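PDB 3KS6: glycerophosphoryl diester phosphodiesterase from Agrobacterium tumefaciens str. C58, which belongs to the glycerophosphoryl diester phosphodiesterase family, whose members are built on a TIM-barrel fold, and holds a magnesium ion. Local coordinates for residues A6-R9 with G10-E14; L159-P162 with S163-Q166; L236-A239 with L240-H244. All blocks are in the same frame, centred on the assembly; numbering follows the deposited sequence. Where two conformers were deposited one is given.

How the contacts relate
All three contacts of this TIM barrel are local and partly buried. Contact 1, beside the magnesium site at the end of strand 4-8, is the most enclosed, with no exposed residue among those that touch. Contacts 2 and 3 mix buried residues (Val160 and Leu165; Ala237 and Arg241) with exposed ones (Ser163 and Gln166; Ala239, Thr242 and Glu243). Contacts 1 and 2 both turn from a strand of the same sheet into a helix: the first through two glycines and a shared carbonyl, the second through a serine cap and a proline. Contact 3 is regular helix, with leucine packing and a water bridge. It brushes contact 1 where the Glu14 carboxylate comes near the backbone N of Leu236.

Contact 1 of 3, residues A6-R9 with G10-E14; sequences ASHR and GGTLE. With ACT (acetate ion), chain H.
The carbonyl of His8 takes two backbone hydrogen bonds. Gly11 N reaches His8 O at 2.8 Å from above the carbonyl plane, while Thr12 N approaches His8 O nearly along the C=O axis at 3.2 Å. A weak bond, Gly10 N to Ser7 O at 3.4 Å, closes the type II turn Ser7-Gly10. At the positive phi angles of Gly10 and of Gly11, the helix N-cap, a side chain would press on the preceding carbonyl oxygen.

Thr12 OG1 lies opposite its carbonyl carbon (chi1 -48°), which turns it back to rest 3.5 Å from Arg9 CB; it bonds to Asp232, which also takes His8 ND1. Arg9 CG lies over one face of the His8 ring, 3.8 Å above its plane.

Two polar tips converge on OXT of an acetate ion, probably from the crystallisation liquor: His8 NE2 at 2.9 Å and, at the end of an extended chain, Arg9 NH2 at 2.7 Å, each flat group meeting it at an edge. Arg9 NH1 is held by Asp17.

The turn carries strand 4-8, paired with strands 33-40 and 228-231, into helix 12-15; His8 and Arg9 touch the magnesium ligand Glu35, and Ser7 packs on Pro234 of helix 234-249.

Contact 2 of 3, residues L159-P162 with S163-Q166; sequences LVSP and SVLQ
Ser161 meets Val164 at the start of helix 162-179, and its short side chain can be followed atom by atom. Ser161 CB stands just before the first turn, 4.1 Å from Ser163 N. From there OG is set between the backbone N and the carbonyl carbon (chi1 64°), a rotation that swings it over the end of the helix. Ser161 OG accepts from Val164 N at 3.2 Å, in a nearly straight bond of 166°. Ser161 OG also lies 3.3 Å from Val164 CG2, the branch beside that residue's backbone N, so the methyl group flanks the capping bond. Serine suits the position: its short hydroxyl arm can replace the carbonyl that a preceding helical turn would have offered.

The carbonyl of Ser161 then begins the regular helix bonding, Ser161 O accepting from Leu165 N at 2.9 Å, and Pro162 O takes Gln166 N. Pro162 fits the first helical position because its ring fixes phi near the helical value and its nitrogen, carrying no hydrogen, needs no acceptor in the first turn.

Beside the cap, the buried Val160 places CG1 4.0 Å from CG1 of Val164, at the margin, and equally near CB of the buried Leu165, whose side chain it crosses at about a right angle. Pro162 and Leu165 also reach Thr191, and Val160 packs on Ile185 of the next strand.

A serine N-cap followed by proline thus opens the helix of a beta-alpha-beta unit, strand 156-160, helix 162-179 and strand 184-188, the repeating element of a TIM barrel.

Contact 3 of 3, residues L236-A239 with L240-H244; sequences LAIA and LRTEH
From Leu236 to His244 the backbone is an unbroken alpha-helix, the residues of 236-239 each lending a carbonyl to the N-H four places on. Leu240 N to Leu236 O, 2.9 Å, is the straightest of these bonds at 172°, whereas Arg241 N meets Ala237 O less straight. Ile238 O receives Thr242 N and Ala239 O receives Glu243 N in the same way.

Leu236 and Leu240 lie one turn apart, and their side chains meet at an oblique angle, with Leu240 CD1 3.9 Å from Leu236 CG. Leu240 CG stands anti to its carbonyl carbon (chi1 -75°) and also rests 3.5 Å from Leu236 O. The two leucines suit the side of the helix that meets helix 215-224, where they touch Pro215 and Ile218. Helix 234-249 follows strand 228-231 in the TIM-barrel fold, and Ala237, small enough for close approach, packs against Ile5 and Phe229 of the sheet.

Polar groups gather around a water that donates to Ile238 O at 3.0 Å and accepts from Arg241 NE at 3.0 Å, lying in the guanidinium plane at its edge. Thr242 OG1 is hydrogen-bonded to it too. The arginine chain runs extended and then bends at chi3 (65°), presenting NE to this water while NH1 forms a salt bridge with Glu32 and a hydrogen bond to Thr3 O.

Contact 1 of 3, residues A6-R9 with G10-E14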
ATOM      1  N   ALA A   6       6.426  -0.261   6.090  1.00 19.74           N
ATOM      2  CA  ALA A   6       6.134  -0.583   4.698  1.00 13.98           C
ATOM      3  C   ALA A   6       6.629   0.540   3.791  1.00 17.28           C
ATOM      4  O   ALA A   6       6.318   1.684   4.016  1.00 18.42           O
ATOM      5  CB  ALA A   6       4.619  -0.836   4.463  1.00 15.00           C
ATOM      6  N   SER A   7       7.382   0.199   2.751  1.00 16.96           N
ATOM      7  CA  SER A   7       7.942   1.183   1.841  1.00 15.02           C
ATOM      8  C   SER A   7       6.894   1.598   0.807  1.00 16.49           C
ATOM      9  O   SER A   7       6.501   0.788  -0.022  1.00 16.15           O
ATOM     10  CB  SER A   7       9.138   0.571   1.133  1.00 15.43           C
ATOM     11  OG  SER A   7       9.714   1.412   0.159  1.00 18.72           O
ATOM     12  N   HIS A   8       6.467   2.867   0.862  1.00 18.05           N
ATOM     13  CA  HIS A   8       5.341   3.375   0.062  1.00 18.03           C
ATOM     14  C   HIS A   8       5.757   3.529  -1.378  1.00 16.46           C
ATOM     15  O   HIS A   8       6.608   4.342  -1.701  1.00 16.73           O
ATOM     16  CB  HIS A   8       4.843   4.701   0.651  1.00 21.64           C
ATOM     17  CG  HIS A   8       3.560   5.212   0.050  1.00 19.30           C
ATOM     18  ND1 HIS A   8       3.448   6.463  -0.537  1.00 20.70           N
ATOM     19  CD2 HIS A   8       2.327   4.651  -0.019  1.00 19.29           C
ATOM     20  CE1 HIS A   8       2.209   6.624  -0.971  1.00 22.62           C
ATOM     21  NE2 HIS A   8       1.497   5.561  -0.641  1.00 19.10           N
ATOM     22  N   ARG A   9       5.165   2.715  -2.238  1.00 16.59           N
ATOM     23  CA  ARG A   9       5.455   2.734  -3.662  1.00 15.55           C
ATOM     24  C   ARG A   9       6.944   2.452  -3.960  1.00 19.30           C
ATOM     25  O   ARG A   9       7.484   2.891  -4.967  1.00 16.77           O
ATOM     26  CB  ARG A   9       5.008   4.057  -4.310  1.00 16.19           C
ATOM     27  CG  ARG A   9       3.601   4.481  -3.925  1.00 22.06           C
ATOM     28  CD  ARG A   9       3.127   5.698  -4.695  1.00 19.32           C
ATOM     29  NE  ARG A   9       1.943   6.269  -4.045  1.00 18.44           N
ATOM     30  CZ  ARG A   9       1.475   7.495  -4.236  1.00 23.61           C
ATOM     31  NH1 ARG A   9       2.056   8.337  -5.081  1.00 24.83           N
ATOM     32  NH2 ARG A   9       0.409   7.881  -3.550  1.00 26.53           N
ATOM     33  N   GLY A  10       7.596   1.695  -3.082  1.00 19.06           N
ATOM     34  CA  GLY A  10       9.003   1.419  -3.218  1.00 21.21           C
ATOM     35  C   GLY A  10       9.906   2.496  -2.639  1.00 19.82           C
ATOM     36  O   GLY A  10      11.101   2.376  -2.762  1.00 20.99           O
ATOM     37  N   GLY A  11       9.313   3.560  -2.058  1.00 21.57           N
ATOM     38  CA  GLY A  11      10.049   4.651  -1.384  1.00 20.60           C
ATOM     39  C   GLY A  11      10.086   5.894  -2.266  1.00 18.45           C
ATOM     40  O   GLY A  11      11.167   6.341  -2.684  1.00 18.50           O
ATOM     41  N   THR A  12       8.908   6.474  -2.498  1.00 18.97           N
ATOM     42  CA  THR A  12       8.709   7.545  -3.481  1.00 19.76           C
ATOM     43  C   THR A  12       9.728   8.679  -3.410  1.00 17.99           C
ATOM     44  O   THR A  12      10.263   9.098  -4.414  1.00 21.23           O
ATOM     45  CB  THR A  12       7.286   8.162  -3.324  1.00 21.29           C
ATOM     46  OG1 THR A  12       6.329   7.091  -3.255  1.00 19.24           O
ATOM     47  CG2 THR A  12       6.903   9.086  -4.477  1.00 18.01           C
ATOM     48  N   LEU A  13       9.956   9.180  -2.217  1.00 17.54           N
ATOM     49  CA  LEU A  13      10.749  10.376  -2.055  1.00 20.81           C
ATOM     50  C   LEU A  13      12.236  10.085  -2.065  1.00 20.42           C
ATOM     51  O   LEU A  13      13.011  11.021  -2.005  1.00 21.20           O
ATOM     52  CB  LEU A  13      10.350  11.109  -0.789  1.00 19.77           C
ATOM     53  CG  LEU A  13       9.024  11.871  -0.828  1.00 21.85           C
ATOM     54  CD1 LEU A  13       8.784  12.556   0.507  1.00 25.52           C
ATOM     55  CD2 LEU A  13       9.042  12.904  -1.949  1.00 25.82           C
ATOM     56  N   GLU A  14      12.621   8.803  -2.106  1.00 21.70           N
ATOM     57  CA  GLU A  14      14.028   8.410  -2.247  1.00 19.87           C
ATOM     58  C   GLU A  14      14.355   8.014  -3.702  1.00 20.53           C
ATOM     59  O   GLU A  14      15.435   8.340  -4.230  1.00 20.72           O
ATOM     60  CB  GLU A  14      14.365   7.232  -1.317  1.00 18.81           C
ATOM     61  CG  GLU A  14      14.258   7.584   0.163  1.00 22.88           C
ATOM     62  CD  GLU A  14      14.590   6.458   1.126  1.00 20.54           C
ATOM     63  OE1 GLU A  14      15.322   5.521   0.765  1.00 24.66           O
ATOM     64  OE2 GLU A  14      14.130   6.551   2.290  1.00 24.75           O
TER
HETATM   65  C   ACT H 253      -1.623   7.273  -0.611  1.00 28.99           C
HETATM   66  O   ACT H 253      -1.002   8.098   0.112  1.00 32.51           O
HETATM   67  OXT ACT H 253      -0.992   6.679  -1.526  1.00 21.85           O
HETATM   68  CH3 ACT H 253      -3.081   7.001  -0.400  1.00 32.36           C

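Contact 2 of 3, residues L159-P162 with S163-Q166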
ATOM      1  N   LEU A 159      -8.398   1.052   4.292  1.00 16.92           N
ATOM      2  CA  LEU A 159      -7.814   2.387   4.330  1.00 17.95           C
ATOM      3  C   LEU A 159      -8.929   3.382   4.468  1.00 19.03           C
ATOM      4  O   LEU A 159      -9.837   3.465   3.601  1.00 16.65           O
ATOM      5  CB  LEU A 159      -7.052   2.645   3.041  1.00 21.46           C
ATOM      6  CG  LEU A 159      -5.843   1.709   2.809  1.00 19.58           C
ATOM      7  CD1 LEU A 159      -5.343   1.791   1.343  1.00 17.02           C
ATOM      8  CD2 LEU A 159      -4.762   2.093   3.797  1.00 20.65           C
ATOM      9  N   VAL A 160      -8.869   4.124   5.567  1.00 16.16           N
ATOM     10  CA  VAL A 160      -9.923   5.094   5.958  1.00 16.61           C
ATOM     11  C   VAL A 160      -9.374   6.509   5.764  1.00 16.57           C
ATOM     12  O   VAL A 160      -8.479   6.976   6.511  1.00 17.27           O
ATOM     13  CB  VAL A 160     -10.329   4.845   7.405  1.00 16.38           C
ATOM     14  CG1 VAL A 160     -11.379   5.889   7.886  1.00 16.16           C
ATOM     15  CG2 VAL A 160     -10.870   3.402   7.580  1.00 18.54           C
ATOM     16  N   SER A 161      -9.879   7.201   4.747  1.00 18.50           N
ATOM     17  CA  SER A 161      -9.418   8.540   4.411  1.00 16.62           C
ATOM     18  C   SER A 161      -9.786   9.557   5.495  1.00 15.92           C
ATOM     19  O   SER A 161     -10.756   9.349   6.238  1.00 17.12           O
ATOM     20  CB  SER A 161     -10.035   9.001   3.101  1.00 20.38           C
ATOM     21  OG  SER A 161     -11.444   9.095   3.261  1.00 18.04           O
ATOM     22  N   PRO A 162      -9.028  10.660   5.591  1.00 17.05           N
ATOM     23  CA  PRO A 162      -9.416  11.735   6.530  1.00 17.76           C
ATOM     24  C   PRO A 162     -10.906  12.142   6.427  1.00 19.75           C
ATOM     25  O   PRO A 162     -11.550  12.337   7.470  1.00 18.37           O
ATOM     26  CB  PRO A 162      -8.428  12.874   6.190  1.00 21.94           C
ATOM     27  CG  PRO A 162      -7.161  12.082   5.771  1.00 21.10           C
ATOM     28  CD  PRO A 162      -7.752  10.953   4.911  1.00 20.32           C
ATOM     29  N   SER A 163     -11.431  12.240   5.201  1.00 21.12           N
ATOM     30  CA  SER A 163     -12.847  12.616   4.952  1.00 22.58           C
ATOM     31  C   SER A 163     -13.835  11.629   5.526  1.00 21.46           C
ATOM     32  O   SER A 163     -14.791  12.004   6.209  1.00 21.48           O
ATOM     33  CB  SER A 163     -13.097  12.723   3.448  1.00 26.11           C
ATOM     34  OG  SER A 163     -12.434  13.846   2.968  1.00 28.14           O
ATOM     35  N   VAL A 164     -13.616  10.352   5.247  1.00 18.69           N
ATOM     36  CA  VAL A 164     -14.450   9.296   5.801  1.00 19.39           C
ATOM     37  C   VAL A 164     -14.376   9.296   7.344  1.00 17.21           C
ATOM     38  O   VAL A 164     -15.400   9.246   8.020  1.00 20.20           O
ATOM     39  CB  VAL A 164     -14.100   7.899   5.159  1.00 17.18           C
ATOM     40  CG1 VAL A 164     -14.786   6.734   5.891  1.00 16.13           C
ATOM     41  CG2 VAL A 164     -14.487   7.905   3.651  1.00 19.74           C
ATOM     42  N   LEU A 165     -13.160   9.417   7.895  1.00 16.86           N
ATOM     43  CA  LEU A 165     -12.983   9.362   9.344  1.00 19.51           C
ATOM     44  C   LEU A 165     -13.706  10.526  10.017  1.00 19.13           C
ATOM     45  O   LEU A 165     -14.345  10.350  11.044  1.00 19.37           O
ATOM     46  CB  LEU A 165     -11.490   9.406   9.715  1.00 18.91           C
ATOM     47  CG  LEU A 165     -11.113   9.361  11.221  1.00 20.83           C
ATOM     48  CD1 LEU A 165     -11.702   8.121  11.934  1.00 23.29           C
ATOM     49  CD2 LEU A 165      -9.587   9.371  11.383  1.00 19.60           C
ATOM     50  N   GLN A 166     -13.577  11.711   9.422  0.50 19.89           N
ATOM     51  CA  GLN A 166     -14.176  12.931   9.955  0.50 21.12           C
ATOM     52  C   GLN A 166     -15.686  12.931   9.846  0.50 21.05           C
ATOM     53  O   GLN A 166     -16.383  13.390  10.759  0.50 21.71           O
ATOM     54  CB  GLN A 166     -13.622  14.157   9.214  0.50 21.39           C
ATOM     55  CG  GLN A 166     -14.329  15.492   9.575  0.50 23.28           C
ATOM     56  CD  GLN A 166     -13.459  16.720   9.365  0.50 25.39           C
ATOM     57  OE1 GLN A 166     -13.913  17.716   8.799  0.50 36.34           O
ATOM     58  NE2 GLN A 166     -12.209  16.660   9.816  0.50 28.10           N
TER

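Contact 3 of 3, residues L236-A239 with L240-H244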
ATOM      1  N   LEU A 236      14.996   6.448   6.203  1.00 22.99           N
ATOM      2  CA  LEU A 236      14.842   7.250   7.420  1.00 20.93           C
ATOM      3  C   LEU A 236      14.016   6.546   8.454  1.00 21.02           C
ATOM      4  O   LEU A 236      14.352   6.565   9.624  1.00 21.17           O
ATOM      5  CB  LEU A 236      14.211   8.622   7.088  1.00 20.01           C
ATOM      6  CG  LEU A 236      13.867   9.532   8.287  1.00 25.49           C
ATOM      7  CD1 LEU A 236      15.154   9.920   9.044  1.00 25.27           C
ATOM      8  CD2 LEU A 236      13.074  10.764   7.860  1.00 21.77           C
ATOM      9  N   ALA A 237      12.935   5.907   8.031  1.00 19.12           N
ATOM     10  CA  ALA A 237      12.064   5.205   8.947  1.00 17.20           C
ATOM     11  C   ALA A 237      12.821   4.079   9.656  1.00 18.44           C
ATOM     12  O   ALA A 237      12.643   3.879  10.850  1.00 17.09           O
ATOM     13  CB  ALA A 237      10.847   4.626   8.214  1.00 17.92           C
ATOM     14  N   ILE A 238      13.618   3.349   8.909  1.00 17.61           N
ATOM     15  CA  ILE A 238      14.425   2.259   9.500  1.00 19.13           C
ATOM     16  C   ILE A 238      15.355   2.820  10.554  1.00 19.11           C
ATOM     17  O   ILE A 238      15.458   2.269  11.657  1.00 20.54           O
ATOM     18  CB  ILE A 238      15.187   1.485   8.436  1.00 20.78           C
ATOM     19  CG1 ILE A 238      14.174   0.641   7.634  1.00 18.35           C
ATOM     20  CG2 ILE A 238      16.270   0.551   9.068  1.00 20.58           C
ATOM     21  CD1 ILE A 238      14.695  -0.003   6.353  1.00 20.98           C
ATOM     22  N   ALA A 239      16.033   3.911  10.225  1.00 19.62           N
ATOM     23  CA  ALA A 239      16.974   4.592  11.156  1.00 19.24           C
ATOM     24  C   ALA A 239      16.290   5.069  12.423  1.00 22.33           C
ATOM     25  O   ALA A 239      16.774   4.838  13.543  1.00 22.18           O
ATOM     26  CB  ALA A 239      17.628   5.778  10.474  1.00 21.51           C
ATOM     27  N   LEU A 240      15.169   5.761  12.257  1.00 20.28           N
ATOM     28  CA  LEU A 240      14.411   6.240  13.409  1.00 19.91           C
ATOM     29  C   LEU A 240      13.892   5.101  14.265  1.00 21.66           C
ATOM     30  O   LEU A 240      13.880   5.210  15.504  1.00 21.30           O
ATOM     31  CB  LEU A 240      13.240   7.117  12.938  1.00 21.16           C
ATOM     32  CG  LEU A 240      13.590   8.512  12.465  1.00 20.10           C
ATOM     33  CD1 LEU A 240      12.382   9.241  11.915  1.00 20.02           C
ATOM     34  CD2 LEU A 240      14.189   9.277  13.664  1.00 21.98           C
ATOM     35  N   ARG A 241      13.466   3.996  13.636  1.00 20.12           N
ATOM     36  CA  ARG A 241      12.947   2.882  14.427  1.00 21.76           C
ATOM     37  C   ARG A 241      14.086   2.232  15.240  1.00 21.61           C
ATOM     38  O   ARG A 241      13.914   1.939  16.414  1.00 25.24           O
ATOM     39  CB  ARG A 241      12.245   1.843  13.535  1.00 21.36           C
ATOM     40  CG  ARG A 241      11.660   0.710  14.315  1.00 20.24           C
ATOM     41  CD  ARG A 241      10.876  -0.265  13.481  1.00 20.61           C
ATOM     42  NE  ARG A 241      11.723  -0.963  12.518  1.00 19.12           N
ATOM     43  CZ  ARG A 241      11.280  -1.888  11.670  1.00 20.08           C
ATOM     44  NH1 ARG A 241      10.009  -2.238  11.661  1.00 19.51           N
ATOM     45  NH2 ARG A 241      12.102  -2.449  10.809  1.00 19.12           N
ATOM     46  N   THR A 242      15.241   2.041  14.618  1.00 22.60           N
ATOM     47  CA  THR A 242      16.400   1.483  15.318  1.00 24.69           C
ATOM     48  C   THR A 242      16.760   2.303  16.577  1.00 24.84           C
ATOM     49  O   THR A 242      16.946   1.763  17.669  1.00 27.56           O
ATOM     50  CB  THR A 242      17.581   1.333  14.370  1.00 26.18           C
ATOM     51  OG1 THR A 242      17.272   0.306  13.429  1.00 23.86           O
ATOM     52  CG2 THR A 242      18.862   0.985  15.138  1.00 24.71           C
ATOM     53  N   GLU A 243      16.804   3.610  16.403  1.00 25.14           N
ATOM     54  CA  GLU A 243      17.039   4.565  17.473  1.00 27.63           C
ATOM     55  C   GLU A 243      15.940   4.475  18.540  1.00 25.31           C
ATOM     56  O   GLU A 243      16.233   4.424  19.754  1.00 26.80           O
ATOM     57  CB  GLU A 243      17.120   5.939  16.798  1.00 28.17           C
ATOM     58  CG  GLU A 243      17.266   7.179  17.632  1.00 40.33           C
ATOM     59  CD  GLU A 243      17.097   8.427  16.736  1.00 37.74           C
ATOM     60  OE1 GLU A 243      16.119   9.176  16.952  1.00 49.12           O
ATOM     61  OE2 GLU A 243      17.901   8.605  15.781  1.00 57.60           O
ATOM     62  N   HIS A 244      14.677   4.374  18.103  1.00 22.92           N
ATOM     63  CA  HIS A 244      13.514   4.248  19.017  1.00 24.66           C
ATOM     64  C   HIS A 244      13.619   2.978  19.904  1.00 24.24           C
ATOM     65  O   HIS A 244      13.299   2.992  21.102  1.00 26.01           O
ATOM     66  CB  HIS A 244      12.207   4.214  18.201  1.00 24.68           C
ATOM     67  CG  HIS A 244      10.983   4.584  18.991  1.00 22.20           C
ATOM     68  ND1 HIS A 244      10.267   3.666  19.730  1.00 25.23           N
ATOM     69  CD2 HIS A 244      10.348   5.771  19.148  1.00 27.13           C
ATOM     70  CE1 HIS A 244       9.254   4.275  20.324  1.00 23.14           C
ATOM     71  NE2 HIS A 244       9.282   5.555  19.989  1.00 26.22           N
TER
HETATM   72  O   HOH W   1      14.668  -0.529  12.178  1.00 23.73           O